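Local coordinates for periplasmic beta-glucosidase (Pseudomonas aeruginosa, PDB 6R5R), which probably hydrolyses terminal, non-reducing beta-D-glucosyl residues to release beta-D-glucose in the periplasm, at residues G48-T53 / L75-D80; G430-G435 / V450-R455; E714-V719 / T726-F731. The protein carries 1 engineered substitution. All coordinates share one frame; numbering follows the deposited sequence. Where two conformers were deposited one is given.

Interaction 1. Residues G48-T53 / L75-D80; sequences GAIFNT and LFHAYD. With BGC (beta-D-glucopyranose), chain D; BGC (beta-D-glucopyranose), chain C.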
loop_
_atom_site.group_PDB
_atom_site.type_symbol
_atom_site.label_atom_id
_atom_site.label_comp_id
_atom_site.label_asym_id
_atom_site.label_seq_id
_atom_site.Cartn_x
_atom_site.Cartn_y
_atom_site.Cartn_z
ATOM N N GLY B 48 1.935 28.759 -28.033
ATOM C CA GLY B 48 2.123 29.601 -26.836
ATOM C C GLY B 48 3.494 29.385 -26.214
ATOM O O GLY B 48 4.092 30.329 -25.664
ATOM N N ALA B 49 4.015 28.160 -26.255
ATOM C CA ALA B 49 5.269 27.850 -25.579
ATOM C C ALA B 49 5.847 26.558 -26.112
ATOM O O ALA B 49 5.151 25.725 -26.733
ATOM C CB ALA B 49 5.049 27.777 -24.065
ATOM N N ILE B 50 7.130 26.414 -25.845
ATOM C CA ILE B 50 7.947 25.268 -26.318
ATOM C C ILE B 50 8.559 24.591 -25.102
ATOM O O ILE B 50 8.957 25.300 -24.182
ATOM C CB ILE B 50 9.036 25.714 -27.291
ATOM C CG1 ILE B 50 8.427 26.403 -28.517
ATOM C CG2 ILE B 50 9.970 24.575 -27.683
ATOM C CD1 ILE B 50 7.593 25.506 -29.384
ATOM N N PHE B 51 8.678 23.275 -25.124
ATOM C CA PHE B 51 9.550 22.539 -24.193
ATOM C C PHE B 51 10.530 21.668 -24.969
ATOM O O PHE B 51 10.270 21.302 -26.147
ATOM C CB PHE B 51 8.726 21.770 -23.153
ATOM C CG PHE B 51 7.948 20.591 -23.684
ATOM C CD1 PHE B 51 6.756 20.791 -24.349
ATOM C CD2 PHE B 51 8.382 19.293 -23.494
ATOM C CE1 PHE B 51 6.005 19.726 -24.815
ATOM C CE2 PHE B 51 7.646 18.230 -24.001
ATOM C CZ PHE B 51 6.468 18.451 -24.674
ATOM N N ASN B 52 11.665 21.349 -24.312
ATOM C CA ASN B 52 12.718 20.441 -24.831
ATOM C C ASN B 52 13.535 21.041 -25.988
ATOM O O ASN B 52 14.362 20.274 -26.527
ATOM C CB ASN B 52 12.139 19.096 -25.247
ATOM C CG ASN B 52 11.784 18.206 -24.083
ATOM O OD1 ASN B 52 12.137 18.513 -22.954
ATOM N ND2 ASN B 52 11.060 17.141 -24.384
ATOM N N THR B 53 13.488 22.350 -26.216
ATOM C CA THR B 53 14.474 23.056 -27.095
ATOM C C THR B 53 15.394 23.846 -26.170
ATOM O O THR B 53 14.851 24.652 -25.418
ATOM C CB THR B 53 13.777 23.941 -28.139
ATOM O OG1 THR B 53 13.159 23.069 -29.085
ATOM C CG2 THR B 53 14.767 24.822 -28.875
ATOM N N LEU B 75 7.143 33.570 -27.274
ATOM C CA LEU B 75 7.065 32.240 -26.627
ATOM C C LEU B 75 7.749 32.327 -25.266
ATOM O O LEU B 75 8.609 33.175 -25.065
ATOM C CB LEU B 75 7.801 31.228 -27.475
ATOM C CG LEU B 75 7.262 31.027 -28.893
ATOM C CD1 LEU B 75 8.309 30.326 -29.757
ATOM C CD2 LEU B 75 5.957 30.249 -28.896
ATOM N N PHE B 76 7.457 31.365 -24.390
ATOM C CA PHE B 76 8.441 30.978 -23.380
ATOM C C PHE B 76 8.901 29.558 -23.709
ATOM O O PHE B 76 8.207 28.814 -24.431
ATOM C CB PHE B 76 7.947 31.122 -21.928
ATOM C CG PHE B 76 6.857 30.186 -21.487
ATOM C CD1 PHE B 76 7.151 28.874 -21.136
ATOM C CD2 PHE B 76 5.550 30.621 -21.348
ATOM C CE1 PHE B 76 6.167 28.027 -20.664
ATOM C CE2 PHE B 76 4.569 29.769 -20.895
ATOM C CZ PHE B 76 4.877 28.461 -20.567
ATOM N N HIS B 77 10.070 29.226 -23.195
ATOM C CA HIS B 77 10.782 27.944 -23.442
ATOM C C HIS B 77 11.055 27.277 -22.111
ATOM O O HIS B 77 11.590 27.945 -21.188
ATOM C CB HIS B 77 12.066 28.161 -24.228
ATOM C CG HIS B 77 11.802 28.449 -25.667
ATOM N ND1 HIS B 77 11.472 29.717 -26.083
ATOM C CD2 HIS B 77 11.857 27.657 -26.764
ATOM C CE1 HIS B 77 11.281 29.674 -27.406
ATOM N NE2 HIS B 77 11.495 28.445 -27.847
ATOM N N ALA B 78 10.617 26.035 -21.999
ATOM C CA ALA B 78 10.736 25.257 -20.751
ATOM C C ALA B 78 11.567 24.002 -20.953
ATOM O O ALA B 78 11.722 23.470 -22.091
ATOM C CB ALA B 78 9.366 24.900 -20.225
ATOM N N TYR B 79 12.019 23.440 -19.830
ATOM C CA TYR B 79 12.782 22.194 -19.798
ATOM C C TYR B 79 12.678 21.554 -18.415
ATOM O O TYR B 79 12.290 22.208 -17.466
ATOM C CB TYR B 79 14.228 22.424 -20.202
ATOM C CG TYR B 79 15.063 21.233 -20.574
ATOM C CD1 TYR B 79 14.569 20.184 -21.330
ATOM C CD2 TYR B 79 16.395 21.187 -20.187
ATOM C CE1 TYR B 79 15.353 19.112 -21.701
ATOM C CE2 TYR B 79 17.203 20.125 -20.565
ATOM C CZ TYR B 79 16.667 19.079 -21.297
ATOM O OH TYR B 79 17.421 18.021 -21.718
ATOM N N ASP B 80 13.080 20.292 -18.362
ATOM C CA ASP B 80 13.110 19.486 -17.123
ATOM C C ASP B 80 14.477 19.661 -16.466
ATOM O O ASP B 80 15.316 18.762 -16.533
ATOM C CB ASP B 80 12.758 18.045 -17.432
ATOM C CG ASP B 80 11.257 17.868 -17.661
ATOM O OD1 ASP B 80 10.478 18.215 -16.725
ATOM O OD2 ASP B 80 10.886 17.405 -18.788
HETATM C C2 BGC D . 8.017 16.230 -16.817
HETATM C C3 BGC D . 7.408 16.196 -18.229
HETATM C C4 BGC D . 7.425 14.721 -18.623
HETATM C C5 BGC D . 6.579 13.920 -17.636
HETATM C C6 BGC D . 6.413 12.441 -17.968
HETATM C C1 BGC D . 7.279 15.324 -15.832
HETATM O O1 BGC D . 7.945 15.399 -14.579
HETATM O O2 BGC D . 8.094 17.571 -16.290
HETATM O O3 BGC D . 8.288 16.950 -19.127
HETATM O O4 BGC D . 6.867 14.593 -19.883
HETATM O O5 BGC D . 7.236 13.985 -16.357
HETATM O O6 BGC D . 5.689 11.865 -16.848
HETATM C C2 BGC C . 8.958 14.859 -21.230
HETATM C C3 BGC C . 9.669 14.179 -22.368
HETATM C C4 BGC C . 9.937 12.726 -21.965
HETATM C C5 BGC C . 8.649 12.019 -21.533
HETATM C C6 BGC C . 8.964 10.613 -21.047
HETATM C C1 BGC C . 7.719 14.034 -20.919
HETATM O O2 BGC C . 8.612 16.181 -21.698
HETATM O O3 BGC C . 10.899 14.915 -22.548
HETATM O O4 BGC C . 10.459 12.064 -23.124
HETATM O O5 BGC C . 8.039 12.744 -20.449
HETATM O O6 BGC C . 7.719 10.137 -20.538
HETATM O O HOH W 1 10.920 19.534 -20.794
HETATM O O HOH W 2 12.391 16.491 -20.806
HETATM O O HOH W 3 12.223 24.572 -24.706
#

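Interaction 2. Residues G430-G435 / V450-R455; sequences GANVSG and VEVDPR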
loop_
_atom_site.group_PDB
_atom_site.type_symbol
_atom_site.label_atom_id
_atom_site.label_comp_id
_atom_site.label_asym_id
_atom_site.label_seq_id
_atom_site.Cartn_x
_atom_site.Cartn_y
_atom_site.Cartn_z
ATOM N N GLY B 430 33.763 -6.854 -12.320
ATOM C CA GLY B 430 33.194 -7.764 -11.303
ATOM C C GLY B 430 31.875 -8.385 -11.739
ATOM O O GLY B 430 31.700 -9.599 -11.536
ATOM N N ALA B 431 30.940 -7.570 -12.271
ATOM C CA ALA B 431 29.605 -8.028 -12.693
ATOM C C ALA B 431 28.989 -6.977 -13.586
ATOM O O ALA B 431 29.359 -5.823 -13.485
ATOM C CB ALA B 431 28.689 -8.259 -11.494
ATOM N N ASN B 432 28.054 -7.396 -14.402
ATOM C CA ASN B 432 27.164 -6.451 -15.106
ATOM C C ASN B 432 26.168 -5.901 -14.070
ATOM O O ASN B 432 25.997 -6.483 -12.963
ATOM C CB ASN B 432 26.492 -7.066 -16.310
ATOM C CG ASN B 432 27.428 -7.216 -17.495
ATOM O OD1 ASN B 432 28.190 -6.302 -17.809
ATOM N ND2 ASN B 432 27.329 -8.359 -18.171
ATOM N N VAL B 433 25.515 -4.809 -14.424
ATOM C CA VAL B 433 24.568 -4.175 -13.463
ATOM C C VAL B 433 23.422 -5.130 -13.171
ATOM O O VAL B 433 22.854 -5.080 -12.048
ATOM C CB VAL B 433 24.114 -2.791 -13.925
ATOM C CG1 VAL B 433 23.246 -2.798 -15.134
ATOM C CG2 VAL B 433 23.397 -2.063 -12.778
ATOM N N SER B 434 23.024 -5.946 -14.151
ATOM C CA SER B 434 22.036 -7.021 -13.955
ATOM C C SER B 434 22.518 -8.264 -14.686
ATOM O O SER B 434 23.149 -8.112 -15.737
ATOM C CB SER B 434 20.667 -6.615 -14.471
ATOM O OG SER B 434 19.683 -7.635 -14.317
ATOM N N GLY B 435 22.169 -9.417 -14.132
ATOM C CA GLY B 435 22.360 -10.723 -14.785
ATOM C C GLY B 435 21.156 -11.150 -15.617
ATOM O O GLY B 435 21.182 -12.249 -16.223
ATOM N N VAL B 450 23.444 1.106 -20.563
ATOM C CA VAL B 450 24.164 0.154 -19.694
ATOM C C VAL B 450 25.118 -0.636 -20.584
ATOM O O VAL B 450 24.631 -1.345 -21.488
ATOM C CB VAL B 450 23.189 -0.791 -18.982
ATOM C CG1 VAL B 450 23.926 -1.925 -18.279
ATOM C CG2 VAL B 450 22.341 0.006 -17.994
ATOM N N GLU B 451 26.395 -0.583 -20.226
ATOM C CA GLU B 451 27.436 -1.337 -20.951
ATOM C C GLU B 451 27.316 -2.785 -20.520
ATOM O O GLU B 451 27.437 -3.090 -19.332
ATOM C CB GLU B 451 28.823 -0.775 -20.679
ATOM C CG GLU B 451 29.846 -1.346 -21.635
ATOM C CD GLU B 451 31.178 -0.623 -21.553
ATOM O OE1 GLU B 451 31.847 -0.781 -20.525
ATOM O OE2 GLU B 451 31.523 0.113 -22.500
ATOM N N VAL B 452 27.086 -3.674 -21.480
ATOM C CA VAL B 452 26.960 -5.102 -21.144
ATOM C C VAL B 452 28.296 -5.745 -21.490
ATOM O O VAL B 452 28.659 -5.748 -22.686
ATOM C CB VAL B 452 25.772 -5.740 -21.863
ATOM C CG1 VAL B 452 25.683 -7.209 -21.510
ATOM C CG2 VAL B 452 24.479 -4.999 -21.511
ATOM N N ASP B 453 29.055 -6.090 -20.467
ATOM C CA ASP B 453 30.334 -6.806 -20.673
ATOM C C ASP B 453 29.976 -8.136 -21.324
ATOM O O ASP B 453 29.090 -8.850 -20.854
ATOM C CB ASP B 453 31.086 -6.956 -19.362
ATOM C CG ASP B 453 32.525 -7.369 -19.556
ATOM O OD1 ASP B 453 32.741 -8.422 -20.171
ATOM O OD2 ASP B 453 33.415 -6.645 -19.056
ATOM N N PRO B 454 30.622 -8.485 -22.453
ATOM C CA PRO B 454 30.317 -9.739 -23.136
ATOM C C PRO B 454 30.782 -10.985 -22.365
ATOM O O PRO B 454 30.264 -12.063 -22.654
ATOM C CB PRO B 454 31.071 -9.612 -24.472
ATOM C CG PRO B 454 32.228 -8.698 -24.146
ATOM C CD PRO B 454 31.651 -7.699 -23.143
ATOM N N ARG B 455 31.673 -10.825 -21.381
ATOM C CA ARG B 455 32.206 -11.967 -20.595
ATOM C C ARG B 455 31.110 -12.601 -19.747
ATOM O O ARG B 455 30.118 -11.932 -19.381
ATOM C CB ARG B 455 33.391 -11.563 -19.723
ATOM C CG ARG B 455 34.591 -11.115 -20.538
ATOM C CD ARG B 455 35.690 -10.571 -19.676
ATOM N NE ARG B 455 35.351 -9.275 -19.099
ATOM C CZ ARG B 455 35.953 -8.749 -18.042
ATOM N NH1 ARG B 455 36.866 -9.439 -17.388
ATOM N NH2 ARG B 455 35.587 -7.568 -17.578
HETATM O O HOH W 4 26.697 -3.368 -16.609
#

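Interaction 3. Residues E714-V719 / T726-F731; sequences EFKVFV and TESRSF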
loop_
_atom_site.group_PDB
_atom_site.type_symbol
_atom_site.label_atom_id
_atom_site.label_comp_id
_atom_site.label_asym_id
_atom_site.label_seq_id
_atom_site.Cartn_x
_atom_site.Cartn_y
_atom_site.Cartn_z
ATOM N N GLU B 714 -1.045 18.122 26.431
ATOM C CA GLU B 714 0.382 17.814 26.440
ATOM C C GLU B 714 0.954 17.787 25.020
ATOM O O GLU B 714 0.290 17.297 24.096
ATOM C CB GLU B 714 0.623 16.467 27.115
ATOM C CG GLU B 714 2.078 16.047 27.182
ATOM C CD GLU B 714 2.320 14.672 27.794
ATOM O OE1 GLU B 714 1.340 13.919 27.930
ATOM O OE2 GLU B 714 3.492 14.340 28.089
ATOM N N PHE B 715 2.159 18.257 24.886
ATOM C CA PHE B 715 3.032 18.022 23.706
ATOM C C PHE B 715 4.349 17.479 24.209
ATOM O O PHE B 715 4.883 17.950 25.210
ATOM C CB PHE B 715 3.264 19.265 22.855
ATOM C CG PHE B 715 2.018 19.725 22.173
ATOM C CD1 PHE B 715 1.095 20.522 22.842
ATOM C CD2 PHE B 715 1.719 19.286 20.892
ATOM C CE1 PHE B 715 -0.047 20.949 22.215
ATOM C CE2 PHE B 715 0.515 19.626 20.313
ATOM C CZ PHE B 715 -0.362 20.459 20.950
ATOM N N LYS B 716 4.885 16.494 23.514
ATOM C CA LYS B 716 6.200 15.950 23.803
ATOM C C LYS B 716 7.190 16.478 22.769
ATOM O O LYS B 716 6.902 16.411 21.559
ATOM C CB LYS B 716 6.140 14.434 23.791
ATOM C CG LYS B 716 5.234 13.850 24.862
ATOM C CD LYS B 716 5.162 12.345 24.838
ATOM C CE LYS B 716 6.525 11.719 24.709
ATOM N NZ LYS B 716 7.518 12.292 25.653
ATOM N N VAL B 717 8.344 16.930 23.230
ATOM C CA VAL B 717 9.419 17.520 22.392
ATOM C C VAL B 717 10.586 16.563 22.447
ATOM O O VAL B 717 11.005 16.177 23.552
ATOM C CB VAL B 717 9.867 18.919 22.876
ATOM C CG1 VAL B 717 10.906 19.478 21.963
ATOM C CG2 VAL B 717 8.690 19.848 23.000
ATOM N N PHE B 718 11.034 16.097 21.286
ATOM C CA PHE B 718 12.182 15.192 21.151
ATOM C C PHE B 718 13.297 15.890 20.391
ATOM O O PHE B 718 13.065 16.542 19.385
ATOM C CB PHE B 718 11.844 13.908 20.402
ATOM C CG PHE B 718 10.637 13.137 20.862
ATOM C CD1 PHE B 718 9.363 13.572 20.535
ATOM C CD2 PHE B 718 10.787 11.975 21.582
ATOM C CE1 PHE B 718 8.260 12.849 20.944
ATOM C CE2 PHE B 718 9.678 11.236 21.965
ATOM C CZ PHE B 718 8.421 11.677 21.636
ATOM N N VAL B 719 14.517 15.791 20.908
ATOM C CA VAL B 719 15.706 16.273 20.173
ATOM C C VAL B 719 16.722 15.141 20.100
ATOM O O VAL B 719 16.941 14.390 21.103
ATOM C CB VAL B 719 16.256 17.565 20.811
ATOM C CG1 VAL B 719 17.533 17.952 20.144
ATOM C CG2 VAL B 719 15.207 18.670 20.743
ATOM N N THR B 726 16.549 9.800 20.486
ATOM C CA THR B 726 16.184 11.161 20.952
ATOM C C THR B 726 16.077 11.191 22.479
ATOM O O THR B 726 15.957 10.106 23.139
ATOM C CB THR B 726 14.849 11.615 20.344
ATOM O OG1 THR B 726 13.842 10.671 20.715
ATOM C CG2 THR B 726 14.902 11.762 18.831
ATOM N N GLU B 727 16.045 12.393 23.014
ATOM C CA GLU B 727 15.616 12.641 24.417
ATOM C C GLU B 727 14.397 13.550 24.367
ATOM O O GLU B 727 14.297 14.376 23.418
ATOM C CB GLU B 727 16.735 13.221 25.269
ATOM C CG GLU B 727 17.246 14.552 24.757
ATOM C CD GLU B 727 18.514 15.009 25.456
ATOM O OE1 GLU B 727 18.756 14.547 26.610
ATOM O OE2 GLU B 727 19.219 15.864 24.884
ATOM N N SER B 728 13.517 13.405 25.354
ATOM C CA SER B 728 12.193 14.064 25.291
ATOM C C SER B 728 11.863 14.790 26.597
ATOM O O SER B 728 12.315 14.379 27.691
ATOM C CB SER B 728 11.156 13.082 24.954
ATOM O OG SER B 728 11.285 11.992 25.847
ATOM N N ARG B 729 11.136 15.876 26.447
ATOM C CA ARG B 729 10.527 16.633 27.560
ATOM C C ARG B 729 9.113 17.005 27.163
ATOM O O ARG B 729 8.884 17.207 25.965
ATOM C CB ARG B 729 11.305 17.915 27.859
ATOM C CG ARG B 729 12.672 17.702 28.458
ATOM C CD ARG B 729 12.477 17.000 29.789
ATOM N NE ARG B 729 13.736 17.013 30.504
ATOM C CZ ARG B 729 14.683 16.082 30.417
ATOM N NH1 ARG B 729 15.803 16.227 31.107
ATOM N NH2 ARG B 729 14.518 15.018 29.650
ATOM N N SER B 730 8.222 17.222 28.112
ATOM C CA SER B 730 6.826 17.612 27.794
ATOM C C SER B 730 6.530 19.040 28.219
ATOM O O SER B 730 7.094 19.507 29.217
ATOM C CB SER B 730 5.838 16.668 28.433
ATOM O OG SER B 730 5.946 15.417 27.797
ATOM N N PHE B 731 5.578 19.667 27.542
ATOM C CA PHE B 731 4.922 20.891 28.059
ATOM C C PHE B 731 3.426 20.761 27.817
ATOM O O PHE B 731 2.949 19.859 27.072
ATOM C CB PHE B 731 5.534 22.135 27.418
ATOM C CG PHE B 731 5.219 22.303 25.955
ATOM C CD1 PHE B 731 5.998 21.696 24.976
ATOM C CD2 PHE B 731 4.121 23.052 25.571
ATOM C CE1 PHE B 731 5.694 21.867 23.637
ATOM C CE2 PHE B 731 3.805 23.205 24.231
ATOM C CZ PHE B 731 4.585 22.608 23.278
#

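Interaction 1. Residues G48-T53 / L75-D80
Ala49 and Phe76 meet at the tightly packed end of this contact: the Ala49 methyl stands over the centre of the Phe76 ring, its CB 3.5 Å from the ring centroid, in a CH-pi contact. Phe76 holds CG between its own N and carbonyl carbon (chi1 68°), a rotation that swings the ring across to the neighbouring strand. On the other face of the sheet, Ile50 and His77 run alongside each other, and Ile50 CB touches His77 CD2 at 3.5 Å; helix 56-66 packs on His77 and Thr53 there. Between the faces, Ile50 N donates to Phe76 O (3.0 Å) and Ile50 O receives Ala78 N (2.8 Å), while the buried Phe76 N has no partner. The two parallel strands and helix 56-66 form a beta-alpha-beta crossover of the TIM-barrel domain of family 3 glycosidases, and, as is usual in such barrels, the sugar is met beyond the C-terminal strand ends. Here packing gives way to water. Asn52 OD1 lies in the plane of the Tyr79 ring at its edge, 3.4 Å from Tyr79 CD1, with amide and ring planes 85° apart. Two waters each bridge Asn52 OD1 to Asp80 OD2, and one of them also reaches O3 of the chain C glucose, the hydroxyl to which Asn52 ND2 donates at 2.9 Å. Asp80 takes the chain D glucose with both oxygens, OD1 accepting from O2 at 2.5 Å and OD2 from O3 at 2.7 Å, and Lys177 forms a salt bridge with OD1.

Interaction 2. Residues G430-G435 / V450-R455
Val450 meets Val433 chiefly through one pair of methyls, CG1 to CG1, modelled at 3.3 Å, so tight that the exact methyl position is doubtful. The two side chains cross at about a right angle. At Glu451 the backbone takes over: a water accepts from Val433 N and donates to Glu451 O at 2.8 Å, and the same carbonyl is reached by Lys429 NZ. Val452 contributes little more than its CG1, 3.9 Å from Asn432 ND2. The centre of the contact is Asp453, whose main chain is read at both ends by the buried Asn432 amide, much as the N-H and C=O of one residue in an antiparallel strand would read it. Asp453 N donates to Asn432 OD1 at 2.8 Å, somewhat out of the carbonyl plane, and Asn432 ND2 returns an almost straight bond to Asp453 O (3.2 Å, 178° at the hydrogen), in plane and on a lone pair. The Asp453 carboxylate turns away to its own segment. Its OD1 accepts Arg455 N at 2.9 Å, closing an Asx turn over Pro454, and also Arg455 NE, while Arg455 NH2 forms a salt bridge with OD2 at 2.8 Å. This side-on, two-nitrogen grip should hold both groups steady. Arg455 NH1 pairs in turn with Glu463 of helix 457-469, whose Met460 packs on Asn432, Asp453 and Arg455. Leu440 of helix 437-443 touches Val450 and Val452. Segment 430-435, which follows strand 424-428, gives the carbonyls of Asn432 and Val433 to the side chains of Ser499 and Gln500 of helix 498-509.

Interaction 3. Residues E714-V719 / T726-F731
The antiparallel hairpin of strands 713-720 and 726-733, in the fibronectin type III-like part of the enzyme, brings Phe715 against Phe731 close to the magnesium site. The Phe731 ring, swung round by CG lying between N and the carbonyl carbon (chi1 69°), receives Phe715 CB over one face, 4.0 Å from its centroid. The two rings are near parallel, 22° apart, but slid so far that they hardly overlap, their centroids 5.6 Å apart. Val717 CG2 abuts the edge of the same Phe731 ring in its plane, 3.7 Å from CE1. Phe715 also packs on Asp662, a ligand of the metal, and the nearest atom of its side chain lies about 5 Å from the magnesium ion. On the face of Lys716, Phe718, Ser728 and Ser730, Phe718 CD2 rests 3.4 Å from Thr726 OG1 and 3.6 Å from Ser728 CB, and Lys672 makes a cation-pi contact with the Phe718 ring. Near the start of the first strand Ser730 OG donates to Glu714 OE2 at 2.7 Å, where OE2 offers its anti lone pair, away from the other oxygen; the extended Glu714 chain carries the carboxylate across to the serine. Six main-chain bonds join the hydrogen-bonded pairs Phe715-Phe731, Val717-Arg729 and Val719-Glu727. The strands are thus secured by regular backbone pairing, with Phe715, Val717 and Phe731 gathered at the end near the metal, while the short Ser730-Glu714 bond ties the side chains of the two strands together at this end and is consistent with an ionised Glu714.

How the interactions relate
The three contacts follow one another along the chain, each closing before the next begins, and each belongs to a different part of the enzyme. Interaction 1 lies in the parallel barrel sheet of the N-terminal domain, interaction 2 in the loops that flank helix 437-443 of the C-terminal domain, the first of them following edge strand 424-428 of its mixed sheet, and interaction 3 in the five-stranded sheet of the fibronectin-like part. None touches another: the centres of interactions 1 and 2 are 37 Å apart, and interaction 3 is centred about 50 Å from either. Sugar binding is seen at interaction 1, with Glu487 of the C-terminal domain also bonding the sugar, whereas interactions 2 and 3 are local structural contacts, the latter beside a metal.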